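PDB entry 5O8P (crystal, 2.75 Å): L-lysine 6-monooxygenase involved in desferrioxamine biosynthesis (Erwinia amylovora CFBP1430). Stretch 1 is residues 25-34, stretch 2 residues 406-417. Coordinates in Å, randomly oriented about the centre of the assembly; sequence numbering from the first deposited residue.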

# COMPACT_ATOMS: atom_id res chain seq x y z
N CYS B 25 7.54 18.84 -29.25
CA CYS B 25 6.18 18.30 -29.42
C CYS B 25 5.12 19.36 -29.22
O CYS B 25 4.09 19.36 -29.88
CB CYS B 25 5.91 17.18 -28.43
SG CYS B 25 7.05 15.80 -28.46
N LEU B 26 5.36 20.26 -28.28
CA LEU B 26 4.41 21.33 -28.02
C LEU B 26 4.42 22.37 -29.11
O LEU B 26 3.36 22.90 -29.42
CB LEU B 26 4.65 21.96 -26.64
CG LEU B 26 4.32 21.04 -25.45
CD1 LEU B 26 4.73 21.70 -24.14
CD2 LEU B 26 2.85 20.68 -25.43
N SER B 27 5.59 22.66 -29.69
CA SER B 27 5.70 23.70 -30.74
C SER B 27 5.28 23.26 -32.13
O SER B 27 4.81 24.09 -32.89
CB SER B 27 7.10 24.32 -30.80
OG SER B 27 8.12 23.36 -30.89
N GLU B 28 5.43 21.97 -32.47
CA GLU B 28 5.11 21.49 -33.83
C GLU B 28 3.74 21.93 -34.38
O GLU B 28 3.70 22.51 -35.47
CB GLU B 28 5.24 19.96 -33.96
CG GLU B 28 5.58 19.51 -35.38
CD GLU B 28 5.59 17.99 -35.58
OE1 GLU B 28 4.81 17.31 -34.88
OE2 GLU B 28 6.36 17.49 -36.45
N PRO B 29 2.64 21.71 -33.63
CA PRO B 29 1.31 22.07 -34.17
C PRO B 29 0.92 23.55 -34.06
O PRO B 29 -0.14 23.91 -34.55
CB PRO B 29 0.36 21.22 -33.32
CG PRO B 29 1.02 21.20 -32.00
CD PRO B 29 2.51 21.18 -32.26
N VAL B 30 1.75 24.39 -33.44
CA VAL B 30 1.44 25.81 -33.32
C VAL B 30 1.53 26.52 -34.69
O VAL B 30 2.54 26.43 -35.38
CB VAL B 30 2.37 26.49 -32.30
CG1 VAL B 30 2.10 27.99 -32.20
CG2 VAL B 30 2.22 25.84 -30.93
N GLU B 31 0.45 27.21 -35.06
CA GLU B 31 0.39 27.99 -36.31
C GLU B 31 1.34 29.18 -36.26
O GLU B 31 1.40 29.89 -35.26
CB GLU B 31 -1.05 28.49 -36.57
CG GLU B 31 -2.04 27.37 -36.90
CD GLU B 31 -2.04 26.94 -38.38
OE1 GLU B 31 -1.08 27.26 -39.12
OE2 GLU B 31 -3.01 26.28 -38.81
N GLY B 32 2.06 29.40 -37.35
CA GLY B 32 2.99 30.53 -37.47
C GLY B 32 4.18 30.46 -36.52
O GLY B 32 4.65 31.49 -36.03
N LEU B 33 4.64 29.25 -36.23
CA LEU B 33 5.82 29.05 -35.43
C LEU B 33 6.76 28.14 -36.19
O LEU B 33 6.45 26.97 -36.39
CB LEU B 33 5.45 28.42 -34.08
CG LEU B 33 6.58 28.31 -33.07
CD1 LEU B 33 7.21 29.66 -32.77
CD2 LEU B 33 6.02 27.70 -31.80
N ASN B 34 7.87 28.70 -36.65
CA ASN B 34 8.91 27.94 -37.34
C ASN B 34 10.09 27.82 -36.40
O ASN B 34 10.81 28.79 -36.14
CB ASN B 34 9.31 28.63 -38.65
CG ASN B 34 8.18 28.63 -39.65
OD1 ASN B 34 8.09 29.52 -40.49
ND2 ASN B 34 7.30 27.64 -39.56
N LEU B 406 7.73 29.51 -22.18
CA LEU B 406 8.64 29.76 -23.28
C LEU B 406 7.83 30.04 -24.52
O LEU B 406 8.08 31.03 -25.20
CB LEU B 406 9.57 28.58 -23.52
CG LEU B 406 10.64 28.30 -22.47
CD1 LEU B 406 11.43 27.08 -22.91
CD2 LEU B 406 11.54 29.50 -22.26
N LEU B 407 6.85 29.18 -24.81
CA LEU B 407 6.00 29.40 -25.99
C LEU B 407 5.24 30.71 -25.92
O LEU B 407 5.03 31.35 -26.94
CB LEU B 407 5.07 28.21 -26.25
CG LEU B 407 5.82 27.02 -26.87
CD1 LEU B 407 4.95 25.78 -26.96
CD2 LEU B 407 6.36 27.37 -28.25
N ARG B 408 4.85 31.14 -24.72
CA ARG B 408 4.17 32.44 -24.55
C ARG B 408 5.09 33.62 -24.89
O ARG B 408 4.65 34.61 -25.47
CB ARG B 408 3.61 32.57 -23.13
CG ARG B 408 2.64 33.73 -22.94
CD ARG B 408 2.01 33.65 -21.56
NE ARG B 408 3.01 33.90 -20.52
CZ ARG B 408 2.97 33.46 -19.25
NH1 ARG B 408 1.98 32.68 -18.82
NH2 ARG B 408 3.97 33.78 -18.43
N GLU B 409 6.36 33.52 -24.52
CA GLU B 409 7.32 34.57 -24.84
C GLU B 409 7.69 34.57 -26.32
O GLU B 409 7.68 35.61 -26.97
CB GLU B 409 8.57 34.42 -24.00
CG GLU B 409 8.40 34.81 -22.54
CD GLU B 409 8.15 36.29 -22.32
OE1 GLU B 409 8.45 37.12 -23.22
OE2 GLU B 409 7.63 36.62 -21.23
N ILE B 410 8.00 33.38 -26.84
CA ILE B 410 8.36 33.19 -28.24
C ILE B 410 7.25 33.70 -29.15
O ILE B 410 7.49 34.57 -29.98
CB ILE B 410 8.66 31.72 -28.54
CG1 ILE B 410 9.99 31.31 -27.90
CG2 ILE B 410 8.70 31.47 -30.05
CD1 ILE B 410 10.16 29.81 -27.75
N THR B 411 6.05 33.16 -29.01
CA THR B 411 4.88 33.72 -29.72
C THR B 411 4.19 34.49 -28.67
O THR B 411 3.90 33.91 -27.65
CB THR B 411 3.88 32.71 -30.32
OG1 THR B 411 2.59 33.36 -30.46
CG2 THR B 411 3.70 31.46 -29.55
N GLY B 412 3.90 35.77 -28.91
CA GLY B 412 3.28 36.63 -27.86
C GLY B 412 1.96 36.19 -27.22
O GLY B 412 1.67 36.60 -26.13
N ARG B 413 1.17 35.36 -27.91
CA ARG B 413 -0.05 34.77 -27.32
C ARG B 413 0.25 33.62 -26.36
O ARG B 413 1.33 33.03 -26.36
CB ARG B 413 -1.05 34.34 -28.39
CG ARG B 413 -0.58 33.27 -29.34
CD ARG B 413 -1.59 33.10 -30.45
NE ARG B 413 -1.57 31.73 -30.96
CZ ARG B 413 -0.82 31.27 -31.96
NH1 ARG B 413 0.03 32.07 -32.61
NH2 ARG B 413 -0.92 30.00 -32.33
N GLU B 414 -0.74 33.32 -25.52
CA GLU B 414 -0.64 32.22 -24.57
C GLU B 414 -1.14 30.94 -25.23
O GLU B 414 -2.31 30.62 -25.17
CB GLU B 414 -1.41 32.55 -23.28
CG GLU B 414 -1.50 31.42 -22.26
CD GLU B 414 -1.66 31.89 -20.81
OE1 GLU B 414 -0.86 32.78 -20.42
OE2 GLU B 414 -2.55 31.39 -20.07
N VAL B 415 -0.23 30.20 -25.84
CA VAL B 415 -0.61 29.08 -26.71
C VAL B 415 -1.19 27.93 -25.90
O VAL B 415 -2.19 27.35 -26.29
CB VAL B 415 0.59 28.55 -27.51
CG1 VAL B 415 0.16 27.41 -28.45
CG2 VAL B 415 1.24 29.68 -28.30
N TYR B 416 -0.53 27.58 -24.80
CA TYR B 416 -1.03 26.59 -23.87
C TYR B 416 -1.23 27.30 -22.55
O TYR B 416 -0.32 28.02 -22.11
CB TYR B 416 -0.02 25.48 -23.72
CG TYR B 416 0.19 24.69 -24.98
CD1 TYR B 416 -0.71 23.73 -25.39
CD2 TYR B 416 1.32 24.91 -25.76
CE1 TYR B 416 -0.50 22.99 -26.54
CE2 TYR B 416 1.55 24.17 -26.91
CZ TYR B 416 0.63 23.21 -27.29
OH TYR B 416 0.84 22.46 -28.43
N PRO B 417 -2.40 27.11 -21.91
CA PRO B 417 -2.73 27.88 -20.71
C PRO B 417 -1.77 27.56 -19.57
O PRO B 417 -1.47 26.40 -19.31
CB PRO B 417 -4.16 27.44 -20.39
CG PRO B 417 -4.30 26.08 -20.96
CD PRO B 417 -3.41 26.06 -22.17

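What fills the apolar centre of this contact? Leu 407, in the last turn of a helix, points toward stretch 1 and touches two leucines: its CD1 is 3.8 Å from Leu 26 CB, and its CD2 is 3.6 Å from Leu 33 CD2. Leu 33 also reaches Ile 410, CD1 to CG2 at 3.6 Å, and Val 30 CG2 meets Val 415 CG1 at 3.6 Å. These apolar groups pack together and keep water out of the space between them.

How does the backbone bring them together? A type I turn from Ser 27 to Val 30, closed by the hydrogen bond from Val 30 N to Ser 27 O at 3.1 Å, leads into a type II turn from Val 30 to Leu 33. Val 30 and Leu 33, the first and last residues of the second turn, both point toward stretch 2, where the backbone leaves helical geometry at Thr 411.

Where does polar bonding join the apolar packing? Tyr 416 does both: its OH donates to Leu 26 O at 2.7 Å, while Leu 26 CD2 sits over one ring face, 4.1 Å from the centroid, as a CH-pi contact.

What forms the outer edge? The end of Arg 413 comes nearer than its CB direction suggests, placing NH2 3.6 Å from Val 30 CG1. Its NH1 lies 3.7 Å from Glu 31 O, a polar approach without a hydrogen bond.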